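PDB 3KSX: nitrate transport protein from Xanthomonas axonopodis pv. citri, which probably serves as the periplasmic alkanesulfonate-binding component (SsuA) of a transport system, captured here with the sulfonate buffer molecule MOPS bound. Local coordinates for residues Trp188-Thr193 / Leu268-Pro273; Ile88-Ala93 / Phe213-Arg218. One frame throughout, in Å; residues are numbered along the deposited sequence.

In this MOPS-bound protein, contact 2 lies within one lobe, where helix 88-95 rests on the sheet containing strand 212-217, and contact 1 joins the other lobe to the C-terminal helical region. Contact 1 does so by bringing the start of helix 188-194, in the lobe built on the second sheet, against the loop after helix 261-269. The contacts lie on opposite sides of the chain's centre, their own centres 24 Å apart and their nearest atoms about 9 Å apart. Their segments alternate along the sequence, as expected of a chain that passes from one lobe to the other and back.

Contact 1. Residues Trp188-Thr193 / Leu268-Pro273; sequences WYSALT and LAHRPP
The imidazole of His270 has the rim of the Tyr189 phenol ring over one face and the hydroxyl of Ser190 at its edge. The two rings are close to parallel, at 21°, but slid apart: their centroids are 4.6 Å from each other and they barely overlap. Tyr189 reaches this position because its CG lies anti to the backbone N (chi1 166°), which carries the ring out from the helix towards the loop.

Ser190 OG sits near the imidazole plane, 3.0 Å from His270 CE1. Ser190 OG also lies 3.3 Å from His270 ND1, but at too poor an angle for a hydrogen bond. Both groups turn instead to Asp186, just ahead of the helix: OD1 bonds with Ser190 OG and OD2 with His270 ND1. One carboxylate thus holds serine and imidazole side by side, which should limit the rotation of the imidazole beside the phenol ring.

In the helix, Tyr189 O takes two bonds from Thr193, from OG1 at 2.6 Å and from N at 3.1 Å, approaching opposite faces of the carbonyl plane. With Asp186 following strand 181-185 and His270 also touching Lys111, the carboxylate-centred cluster ties a strand-to-helix turn of one α/β lobe to the C-terminal helical region, within the two-lobed fold of periplasmic binding proteins.

Contact 2. Residues Ile88-Ala93 / Phe213-Arg218; sequences IPPLFA and FFLSSR
Pro90, in the first turn of helix 88-95, rests its ring against Leu215 and Phe213 of strand 212-217, and every contact across the interface is apolar. The partner with the larger share of the contact is Leu215, whose branched end meets the proline ring at about a right angle. Pro90 CB stands 4.0 Å from Leu215 CD1, while Pro90 CG is 4.1 Å from Leu215 CD2, so that both methyls take part. Leu215 carries its CG anti to the carbonyl carbon (chi1 -66°), which brings the fork under the proline. The second partner is looser: Pro90 CG comes to 4.5 Å from CD2 of Phe213. Phe213 and Leu215 are two residues apart on an extended strand and therefore face the same side of the sheet, where the rigid proline ring touches both.

No hydrogen bond crosses between the segments. Within the helix, Phe92 N bonds to Ile88 O at 3.0 Å and Ala93 N to Pro89 O at 2.8 Å, the regular pattern of an α-helix. Proline, which lacks an N-H, costs no hydrogen bond in the first turn, where there is no preceding turn of carbonyls to accept one.

Strand 212-217 is flanked by two antiparallel neighbours, pairing Phe213 with Ala85 and Leu215 with Gly83 on strand 82-86, and Phe214 and Ser216 with strand 100-106. From the latter, Tyr102 meets Phe213 edge to face and also touches Pro90 and Leu215. Helix 68-76 adds Leu75 against Leu215, helix 281-296 brings Gln287 to Phe213, and Ser217, at the N-cap of helix 218-223, bonds through OG to Tyr220 N.

Contact 1. Residues Trp188-Thr193 / Leu268-Pro273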
# COMPACT_ATOMS: atom_id res chain seq x y z
N TRP A 188 -2.11 -7.29 -9.31
CA TRP A 188 -1.10 -7.80 -10.26
C TRP A 188 -0.72 -9.24 -9.91
O TRP A 188 -0.69 -10.09 -10.79
CB TRP A 188 0.14 -6.90 -10.31
CG TRP A 188 -0.20 -5.42 -10.39
CD1 TRP A 188 -0.42 -4.54 -9.31
CD2 TRP A 188 -0.34 -4.65 -11.56
NE1 TRP A 188 -0.71 -3.28 -9.79
CE2 TRP A 188 -0.66 -3.31 -11.16
CE3 TRP A 188 -0.24 -4.94 -12.91
CZ2 TRP A 188 -0.85 -2.27 -12.08
CZ3 TRP A 188 -0.46 -3.90 -13.86
CH2 TRP A 188 -0.75 -2.58 -13.43
N TYR A 189 -0.46 -9.56 -8.64
CA TYR A 189 -0.27 -10.94 -8.22
C TYR A 189 -1.34 -11.90 -8.76
O TYR A 189 -1.07 -12.90 -9.46
CB TYR A 189 -0.24 -10.96 -6.67
CG TYR A 189 -0.37 -12.28 -6.06
CD1 TYR A 189 0.27 -13.40 -6.61
CD2 TYR A 189 -1.07 -12.43 -4.87
CE1 TYR A 189 0.15 -14.64 -6.02
CE2 TYR A 189 -1.17 -13.64 -4.26
CZ TYR A 189 -0.58 -14.76 -4.84
OH TYR A 189 -0.69 -16.00 -4.23
N SER A 190 -2.58 -11.58 -8.46
CA SER A 190 -3.65 -12.55 -8.85
C SER A 190 -3.78 -12.64 -10.37
O SER A 190 -3.95 -13.75 -10.90
CB SER A 190 -4.98 -12.16 -8.21
OG SER A 190 -4.93 -12.28 -6.77
N ALA A 191 -3.69 -11.49 -11.04
CA ALA A 191 -3.88 -11.34 -12.53
C ALA A 191 -2.83 -12.18 -13.26
O ALA A 191 -3.17 -13.01 -14.11
CB ALA A 191 -3.80 -9.82 -12.96
N LEU A 192 -1.55 -11.99 -12.89
CA LEU A 192 -0.43 -12.63 -13.59
C LEU A 192 -0.29 -14.14 -13.24
O LEU A 192 0.13 -14.96 -14.06
CB LEU A 192 0.86 -11.87 -13.28
CG LEU A 192 1.18 -10.67 -14.16
CD1 LEU A 192 0.25 -9.52 -13.95
CD2 LEU A 192 2.61 -10.16 -13.90
N THR A 193 -0.64 -14.54 -12.03
CA THR A 193 -0.53 -15.93 -11.66
C THR A 193 -1.73 -16.66 -12.34
O THR A 193 -1.61 -17.83 -12.80
CB THR A 193 -0.49 -16.14 -10.10
OG1 THR A 193 -1.61 -15.49 -9.49
CG2 THR A 193 0.79 -15.55 -9.55
N LEU A 268 -9.77 -11.11 -3.22
CA LEU A 268 -10.54 -11.19 -1.93
C LEU A 268 -10.23 -12.40 -1.06
O LEU A 268 -10.21 -12.31 0.20
CB LEU A 268 -12.06 -11.10 -2.16
CG LEU A 268 -12.57 -9.94 -3.03
CD1 LEU A 268 -14.10 -9.83 -2.90
CD2 LEU A 268 -11.89 -8.62 -2.69
N ALA A 269 -9.93 -13.52 -1.71
CA ALA A 269 -9.42 -14.70 -1.02
C ALA A 269 -8.12 -14.44 -0.28
O ALA A 269 -7.84 -15.10 0.71
CB ALA A 269 -9.24 -15.84 -1.96
N HIS A 270 -7.31 -13.48 -0.76
CA HIS A 270 -6.02 -13.13 -0.14
C HIS A 270 -6.05 -12.15 1.01
O HIS A 270 -4.99 -11.86 1.59
CB HIS A 270 -5.05 -12.53 -1.15
CG HIS A 270 -4.75 -13.42 -2.30
ND1 HIS A 270 -4.50 -12.95 -3.57
CD2 HIS A 270 -4.70 -14.77 -2.38
CE1 HIS A 270 -4.27 -13.97 -4.38
NE2 HIS A 270 -4.39 -15.09 -3.68
N ARG A 271 -7.21 -11.57 1.29
CA ARG A 271 -7.28 -10.53 2.29
C ARG A 271 -8.14 -10.95 3.46
O ARG A 271 -9.34 -11.15 3.25
CB ARG A 271 -7.97 -9.30 1.72
CG ARG A 271 -7.21 -8.57 0.67
CD ARG A 271 -8.09 -7.45 0.19
NE ARG A 271 -8.47 -6.59 1.29
CZ ARG A 271 -7.72 -5.57 1.70
NH1 ARG A 271 -6.54 -5.31 1.09
NH2 ARG A 271 -8.13 -4.83 2.71
N PRO A 272 -7.57 -10.98 4.69
CA PRO A 272 -8.48 -11.08 5.88
C PRO A 272 -9.18 -9.73 6.00
O PRO A 272 -8.72 -8.81 5.34
CB PRO A 272 -7.50 -11.29 7.06
CG PRO A 272 -6.15 -10.70 6.59
CD PRO A 272 -6.16 -10.73 5.05
N PRO A 273 -10.25 -9.59 6.83
CA PRO A 273 -10.67 -8.17 7.11
C PRO A 273 -9.50 -7.23 7.49
O PRO A 273 -8.51 -7.68 8.12
CB PRO A 273 -11.64 -8.32 8.28
CG PRO A 273 -12.31 -9.68 7.98
CD PRO A 273 -11.20 -10.57 7.36

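Contact 2. Residues Ile88-Ala93 / Phe213-Arg218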
# COMPACT_ATOMS: atom_id res chain seq x y z
N ILE A 88 5.88 1.59 4.26
CA ILE A 88 7.16 2.22 3.83
C ILE A 88 7.11 3.62 3.23
O ILE A 88 8.06 4.45 3.54
CB ILE A 88 7.99 1.26 2.87
CG1 ILE A 88 8.08 -0.18 3.46
CG2 ILE A 88 9.39 1.87 2.46
CD1 ILE A 88 8.65 -0.21 4.94
N PRO A 89 6.06 3.94 2.43
CA PRO A 89 6.06 5.30 1.82
C PRO A 89 6.22 6.46 2.84
O PRO A 89 7.08 7.36 2.62
CB PRO A 89 4.76 5.36 1.07
CG PRO A 89 4.58 3.85 0.56
CD PRO A 89 5.03 3.08 1.83
N PRO A 90 5.48 6.43 3.97
CA PRO A 90 5.65 7.52 4.90
C PRO A 90 7.02 7.62 5.53
O PRO A 90 7.43 8.71 5.89
CB PRO A 90 4.57 7.31 5.97
CG PRO A 90 4.05 5.91 5.77
CD PRO A 90 4.38 5.52 4.33
N LEU A 91 7.72 6.49 5.68
CA LEU A 91 9.07 6.48 6.22
C LEU A 91 9.98 7.22 5.23
O LEU A 91 10.82 8.06 5.59
CB LEU A 91 9.52 5.02 6.43
CG LEU A 91 8.82 4.30 7.60
CD1 LEU A 91 9.25 2.80 7.66
CD2 LEU A 91 9.03 5.05 8.89
N PHE A 92 9.80 6.91 3.96
CA PHE A 92 10.63 7.62 2.97
C PHE A 92 10.26 9.07 2.94
O PHE A 92 11.12 9.87 2.80
CB PHE A 92 10.50 7.00 1.56
CG PHE A 92 11.45 5.87 1.31
CD1 PHE A 92 11.36 4.69 2.05
CD2 PHE A 92 12.43 5.94 0.31
CE1 PHE A 92 12.28 3.63 1.84
CE2 PHE A 92 13.34 4.84 0.09
CZ PHE A 92 13.26 3.72 0.86
N ALA A 93 8.98 9.43 3.00
CA ALA A 93 8.57 10.86 3.06
C ALA A 93 9.10 11.63 4.28
O ALA A 93 9.64 12.72 4.09
CB ALA A 93 7.04 10.96 2.98
N PHE A 213 -1.15 2.61 6.25
CA PHE A 213 -1.55 3.76 7.05
C PHE A 213 -2.42 4.71 6.25
O PHE A 213 -2.31 4.71 5.01
CB PHE A 213 -0.28 4.47 7.60
CG PHE A 213 0.50 3.63 8.56
CD1 PHE A 213 -0.02 3.38 9.83
CD2 PHE A 213 1.68 3.01 8.20
CE1 PHE A 213 0.67 2.61 10.72
CE2 PHE A 213 2.37 2.20 9.09
CZ PHE A 213 1.83 1.98 10.37
N PHE A 214 -3.31 5.45 6.94
CA PHE A 214 -3.82 6.72 6.42
C PHE A 214 -2.93 7.88 6.92
O PHE A 214 -2.61 7.91 8.11
CB PHE A 214 -5.29 6.85 6.76
CG PHE A 214 -6.13 6.26 5.70
CD1 PHE A 214 -6.33 4.85 5.66
CD2 PHE A 214 -6.60 7.05 4.65
CE1 PHE A 214 -7.08 4.25 4.57
CE2 PHE A 214 -7.34 6.50 3.62
CZ PHE A 214 -7.56 5.10 3.56
N LEU A 215 -2.42 8.70 5.99
CA LEU A 215 -1.52 9.84 6.21
C LEU A 215 -2.33 11.14 5.99
O LEU A 215 -3.21 11.24 5.14
CB LEU A 215 -0.25 9.83 5.32
CG LEU A 215 0.77 8.68 5.56
CD1 LEU A 215 0.88 8.30 7.09
CD2 LEU A 215 0.34 7.41 4.79
N SER A 216 -2.00 12.16 6.75
CA SER A 216 -2.69 13.43 6.55
C SER A 216 -1.65 14.53 6.62
O SER A 216 -0.52 14.36 7.21
CB SER A 216 -3.71 13.63 7.67
OG SER A 216 -4.44 14.86 7.53
N SER A 217 -2.04 15.68 6.07
CA SER A 217 -1.40 16.94 6.28
C SER A 217 -1.51 17.25 7.77
O SER A 217 -2.57 17.01 8.37
CB SER A 217 -2.18 18.00 5.43
OG SER A 217 -2.16 19.30 6.01
N ARG A 218 -0.44 17.68 8.42
CA ARG A 218 -0.53 18.12 9.82
C ARG A 218 -1.51 19.34 10.00
O ARG A 218 -2.36 19.35 10.94
CB ARG A 218 0.85 18.47 10.36
CG ARG A 218 0.78 19.11 11.77
CD ARG A 218 2.15 19.44 12.33
NE ARG A 218 3.02 18.26 12.48
CZ ARG A 218 3.12 17.51 13.58
NH1 ARG A 218 2.41 17.81 14.66
NH2 ARG A 218 3.96 16.46 13.60